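Local structure of amino Transferase (Eubacterium rectale, 3ELE) at the interface of chains A and B. The protein is a class I and II aminotransferase that uses pyridoxal-5'-phosphate to transfer amino groups, probably between amino acids and 2-oxo acids. Coordinates in Å, arbitrary orientation; residue numbers count along the deposited sequence, not the author numbering. Chains: chain A/B, Amino Transferase.

Contact 1: the interface of chains A and B. Residues chain A 117-118, 120, 279, 282; chain B 4-5, 8.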
loop_
_atom_site.group_PDB
_atom_site.type_symbol
_atom_site.label_atom_id
_atom_site.label_comp_id
_atom_site.label_asym_id
_atom_site.label_seq_id
_atom_site.Cartn_x
_atom_site.Cartn_y
_atom_site.Cartn_z
ATOM N N ARG A 117 -4.119 -2.486 -12.806
ATOM C CA ARG A 117 -4.099 -1.028 -12.989
ATOM C C ARG A 117 -3.213 -0.611 -14.179
ATOM O O ARG A 117 -3.612 0.218 -14.992
ATOM C CB ARG A 117 -3.651 -0.340 -11.698
ATOM C CG ARG A 117 -3.765 1.178 -11.661
ATOM C CD ARG A 117 -5.158 1.680 -12.034
ATOM N NE ARG A 117 -5.319 3.116 -11.789
ATOM C CZ ARG A 117 -5.760 3.686 -10.662
ATOM N NH1 ARG A 117 -6.144 2.968 -9.621
ATOM N NH2 ARG A 117 -5.855 5.009 -10.594
ATOM N N ALA A 118 -2.025 -1.210 -14.285
ATOM C CA ALA A 118 -1.100 -0.939 -15.401
ATOM C C ALA A 118 -1.630 -1.434 -16.745
ATOM O O ALA A 118 -1.441 -0.797 -17.758
ATOM C CB ALA A 118 0.293 -1.565 -15.128
ATOM N N THR A 120 -5.038 -2.125 -17.548
ATOM C CA THR A 120 -6.418 -1.706 -17.944
ATOM C C THR A 120 -6.488 -0.320 -18.656
ATOM O O THR A 120 -6.226 0.738 -18.054
ATOM C CB THR A 120 -7.382 -1.750 -16.744
ATOM O OG1 THR A 120 -7.315 -3.049 -16.134
ATOM C CG2 THR A 120 -8.846 -1.449 -17.162
ATOM N N ALA A 279 1.382 2.777 -11.945
ATOM C CA ALA A 279 0.264 2.149 -11.249
ATOM C C ALA A 279 0.516 2.153 -9.736
ATOM O O ALA A 279 -0.379 2.508 -8.965
ATOM C CB ALA A 279 0.018 0.728 -11.777
ATOM N N ALA A 282 -0.014 5.681 -8.587
ATOM C CA ALA A 282 -1.470 5.988 -8.616
ATOM C C ALA A 282 -2.283 5.367 -7.466
ATOM O O ALA A 282 -3.312 5.921 -7.055
ATOM C CB ALA A 282 -2.072 5.534 -9.928
ATOM N N VAL B 4 -0.368 -0.769 -22.634
ATOM C CA VAL B 4 -0.645 -0.463 -21.230
ATOM C C VAL B 4 -1.523 0.799 -21.139
ATOM O O VAL B 4 -1.797 1.458 -22.151
ATOM C CB VAL B 4 0.674 -0.271 -20.411
ATOM C CG1 VAL B 4 1.477 -1.570 -20.378
ATOM C CG2 VAL B 4 1.509 0.875 -20.958
ATOM N N ASN B 5 -1.972 1.117 -19.931
ATOM C CA ASN B 5 -2.712 2.352 -19.688
ATOM C C ASN B 5 -1.713 3.495 -19.889
ATOM O O ASN B 5 -0.682 3.523 -19.208
ATOM C CB ASN B 5 -3.276 2.362 -18.266
ATOM C CG ASN B 5 -4.157 3.588 -17.980
ATOM O OD1 ASN B 5 -3.675 4.718 -17.942
ATOM N ND2 ASN B 5 -5.437 3.352 -17.721
HETATM N N MSE B 8 -0.922 5.693 -16.822
HETATM C CA MSE B 8 -0.013 4.985 -15.909
HETATM C C MSE B 8 1.402 4.985 -16.492
HETATM O O MSE B 8 2.345 5.174 -15.753
HETATM C CB MSE B 8 -0.479 3.562 -15.634
HETATM C CG MSE B 8 -1.827 3.458 -14.963
HETATM SE SE MSE B 8 -1.943 4.344 -13.313
HETATM C CE MSE B 8 -2.633 6.076 -13.865
#
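B:Asn5 and B:Met8, at the N-terminus of chain B, dock against the end of helix 108-119 and the last turn of helix 269-282 of chain A. B:Met8 is modelled as selenomethionine. B:Asn5 uses both its backbone and its side chain. Its backbone N gives a nearly straight hydrogen bond to A:Ala118 O, at 2.9 Å. Its amide nitrogen ND2 reaches A:Thr120 O at 2.8 Å. This second bond lies in the carbonyl plane of A:Thr120, and the acceptor lies close to the asparagine amide plane. CG opposite the backbone N (chi1 -176°) points the amide at A:Thr120 O. The other amide atom, OD1, turns back into its own chain. It accepts a hydrogen bond from the backbone N of B:Met8 at 3.1 Å, at the start of helix 6-13, as an N-cap. These two bonds hold the amide against a flip. Replacing the asparagine by alanine is likely to leave A:Thr120 O without this donor and the first turn of helix 6-13 without its cap.

The B:Met8 side chain is bent at chi2 and chi3. This places its selenium among A:Arg117, A:Ala279 and A:Ala282. The A:Arg117 side chain crosses the selenomethionine at a slant, with NE 3.9 Å and CG 4.0 Å from SE. The small alanine side chains probably let the selenium come close to the helix. SE lies 3.7 Å from A:Ala279 CA and 3.6 Å from A:Ala282 CB.

Contact 2: the interface of chains A and B. Residues chain A 53-54, 57, 252, 255; chain B 61, 66, 70.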
loop_
_atom_site.group_PDB
_atom_site.type_symbol
_atom_site.label_atom_id
_atom_site.label_comp_id
_atom_site.label_asym_id
_atom_site.label_seq_id
_atom_site.Cartn_x
_atom_site.Cartn_y
_atom_site.Cartn_z
ATOM N N VAL A 53 14.757 -14.478 9.865
ATOM C CA VAL A 53 13.911 -13.271 9.804
ATOM C C VAL A 53 14.105 -12.393 11.052
ATOM O O VAL A 53 14.605 -11.274 10.935
ATOM C CB VAL A 53 12.399 -13.626 9.587
ATOM C CG1 VAL A 53 11.484 -12.375 9.718
ATOM C CG2 VAL A 53 12.207 -14.296 8.222
ATOM N N ASN A 54 13.736 -12.919 12.223
ATOM C CA ASN A 54 13.858 -12.197 13.504
ATOM C C ASN A 54 15.307 -11.838 13.855
ATOM O O ASN A 54 15.562 -10.725 14.326
ATOM C CB ASN A 54 13.164 -12.964 14.650
ATOM C CG ASN A 54 11.625 -12.861 14.613
ATOM O OD1 ASN A 54 11.020 -12.114 13.820
ATOM N ND2 ASN A 54 10.988 -13.618 15.491
ATOM N N ILE A 57 16.211 -8.902 11.472
ATOM C CA ILE A 57 15.524 -7.680 11.947
ATOM C C ILE A 57 16.280 -7.084 13.151
ATOM O O ILE A 57 16.522 -5.868 13.199
ATOM C CB ILE A 57 14.042 -7.934 12.320
ATOM C CG1 ILE A 57 13.197 -8.238 11.087
ATOM C CG2 ILE A 57 13.424 -6.709 13.007
ATOM C CD1 ILE A 57 11.815 -8.761 11.422
ATOM N N LEU A 252 5.144 -14.047 6.869
ATOM C CA LEU A 252 5.112 -12.623 7.155
ATOM C C LEU A 252 3.920 -11.921 6.461
ATOM O O LEU A 252 4.111 -10.860 5.861
ATOM C CB LEU A 252 6.456 -11.994 6.731
ATOM C CG LEU A 252 7.759 -12.580 7.265
ATOM C CD1 LEU A 252 8.953 -11.876 6.691
ATOM C CD2 LEU A 252 7.817 -12.547 8.804
ATOM N N GLU A 255 3.386 -8.226 7.369
ATOM C CA GLU A 255 4.514 -7.308 7.078
ATOM C C GLU A 255 4.489 -6.606 5.703
ATOM O O GLU A 255 5.138 -5.569 5.527
ATOM C CB GLU A 255 5.854 -7.998 7.368
ATOM C CG GLU A 255 5.965 -8.649 8.780
ATOM C CD GLU A 255 5.667 -7.722 9.964
ATOM O OE1 GLU A 255 5.354 -6.522 9.784
ATOM O OE2 GLU A 255 5.756 -8.195 11.123
ATOM N N VAL B 61 10.300 -8.492 18.323
ATOM C CA VAL B 61 10.960 -9.628 17.657
ATOM C C VAL B 61 11.528 -10.676 18.654
ATOM O O VAL B 61 11.478 -11.884 18.391
ATOM C CB VAL B 61 12.013 -9.089 16.625
ATOM C CG1 VAL B 61 13.047 -10.095 16.276
ATOM C CG2 VAL B 61 11.273 -8.550 15.349
ATOM N N SER B 66 6.051 -15.206 17.312
ATOM C CA SER B 66 6.404 -14.923 15.896
ATOM C C SER B 66 5.214 -14.931 14.925
ATOM O O SER B 66 5.031 -13.982 14.175
ATOM C CB SER B 66 7.494 -15.888 15.393
ATOM O OG SER B 66 7.939 -15.498 14.095
ATOM N N HIS B 70 3.917 -11.371 13.181
ATOM C CA HIS B 70 4.004 -11.154 11.705
ATOM C C HIS B 70 2.732 -11.479 10.906
ATOM O O HIS B 70 2.717 -11.351 9.672
ATOM C CB HIS B 70 5.189 -11.944 11.126
ATOM C CG HIS B 70 6.512 -11.610 11.744
ATOM N ND1 HIS B 70 7.153 -10.411 11.517
ATOM C CD2 HIS B 70 7.337 -12.333 12.547
ATOM C CE1 HIS B 70 8.298 -10.394 12.180
ATOM N NE2 HIS B 70 8.443 -11.554 12.803
HETATM O O HOH W 1 12.654 -14.552 17.784
#
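Two chain A acceptors grip the imidazole of B:His70, one at each ring nitrogen. NE2 donates to A:Asn54 OD1 at 2.8 Å. The bond falls on a lone pair in the carbonyl plane, and the oxygen lies near the ring plane. The amide and ring planes are turned 36° apart. At the other ring nitrogen, ND1 donates to the carboxylate oxygen OE2 of A:Glu255 at 2.6 Å, and the bond is bent. This oxygen is met on its anti side and sits somewhat off the ring plane. The carboxylate stands steeply to the ring, with 72° between the planes. The bend of A:Glu255 at chi2 (-54°) brings the carboxylate round to ND1. Bonds at both nitrogens fix the rotation of the ring. The nearby carboxylate may favour a positively charged imidazole.

A water bridges the same asparagine to chain B. It lies 3.0 Å from A:Asn54 ND2 and 3.0 Å from the backbone carbonyl oxygen B:Val61 O. The two ends of the amide thus have different tasks: OD1 meets the histidine and ND2 the water.

Apolar contacts fill in around these bonds. The methyl CD2 of A:Leu252 lies over one face of the B:His70 ring, 3.6 Å from its centroid, in a CH-pi contact. It is offset toward the rim. B:Val61 packs its CG1 against A:Asn54 CB. Its other methyl, CG2, meets A:Ile57 CG2 at 3.7 Å, with the two side chains crossing at an angle.

Together these contacts anchor helices 51-63 and 66-70 of one chain to helix 51-63 and the A:Leu252 and A:Glu255 loop of the other, and are likely to hold the dimer together.

The C-alpha centres of contact 1 and contact 2 lie about 32 Å apart, toward opposite sides of the same interface. They share no residue or secondary-structure element. Contact 1 sets the N-terminal segment and helix 6-13 against helices 108-119 and 269-282; contact 2 uses helices 51-63 and 66-70 and a loop. The interface is two-fold symmetric, so each contact recurs with the chains exchanged. Both copies of helix 51-63 take part in contact 2. Class I and II aminotransferases commonly work as dimers, so this pairing is probably the biological one. A:Leu252 and A:Glu255 lie between the pocket residues A:Lys248 and A:Arg256, so contact 2 may tie the interface to the cofactor site.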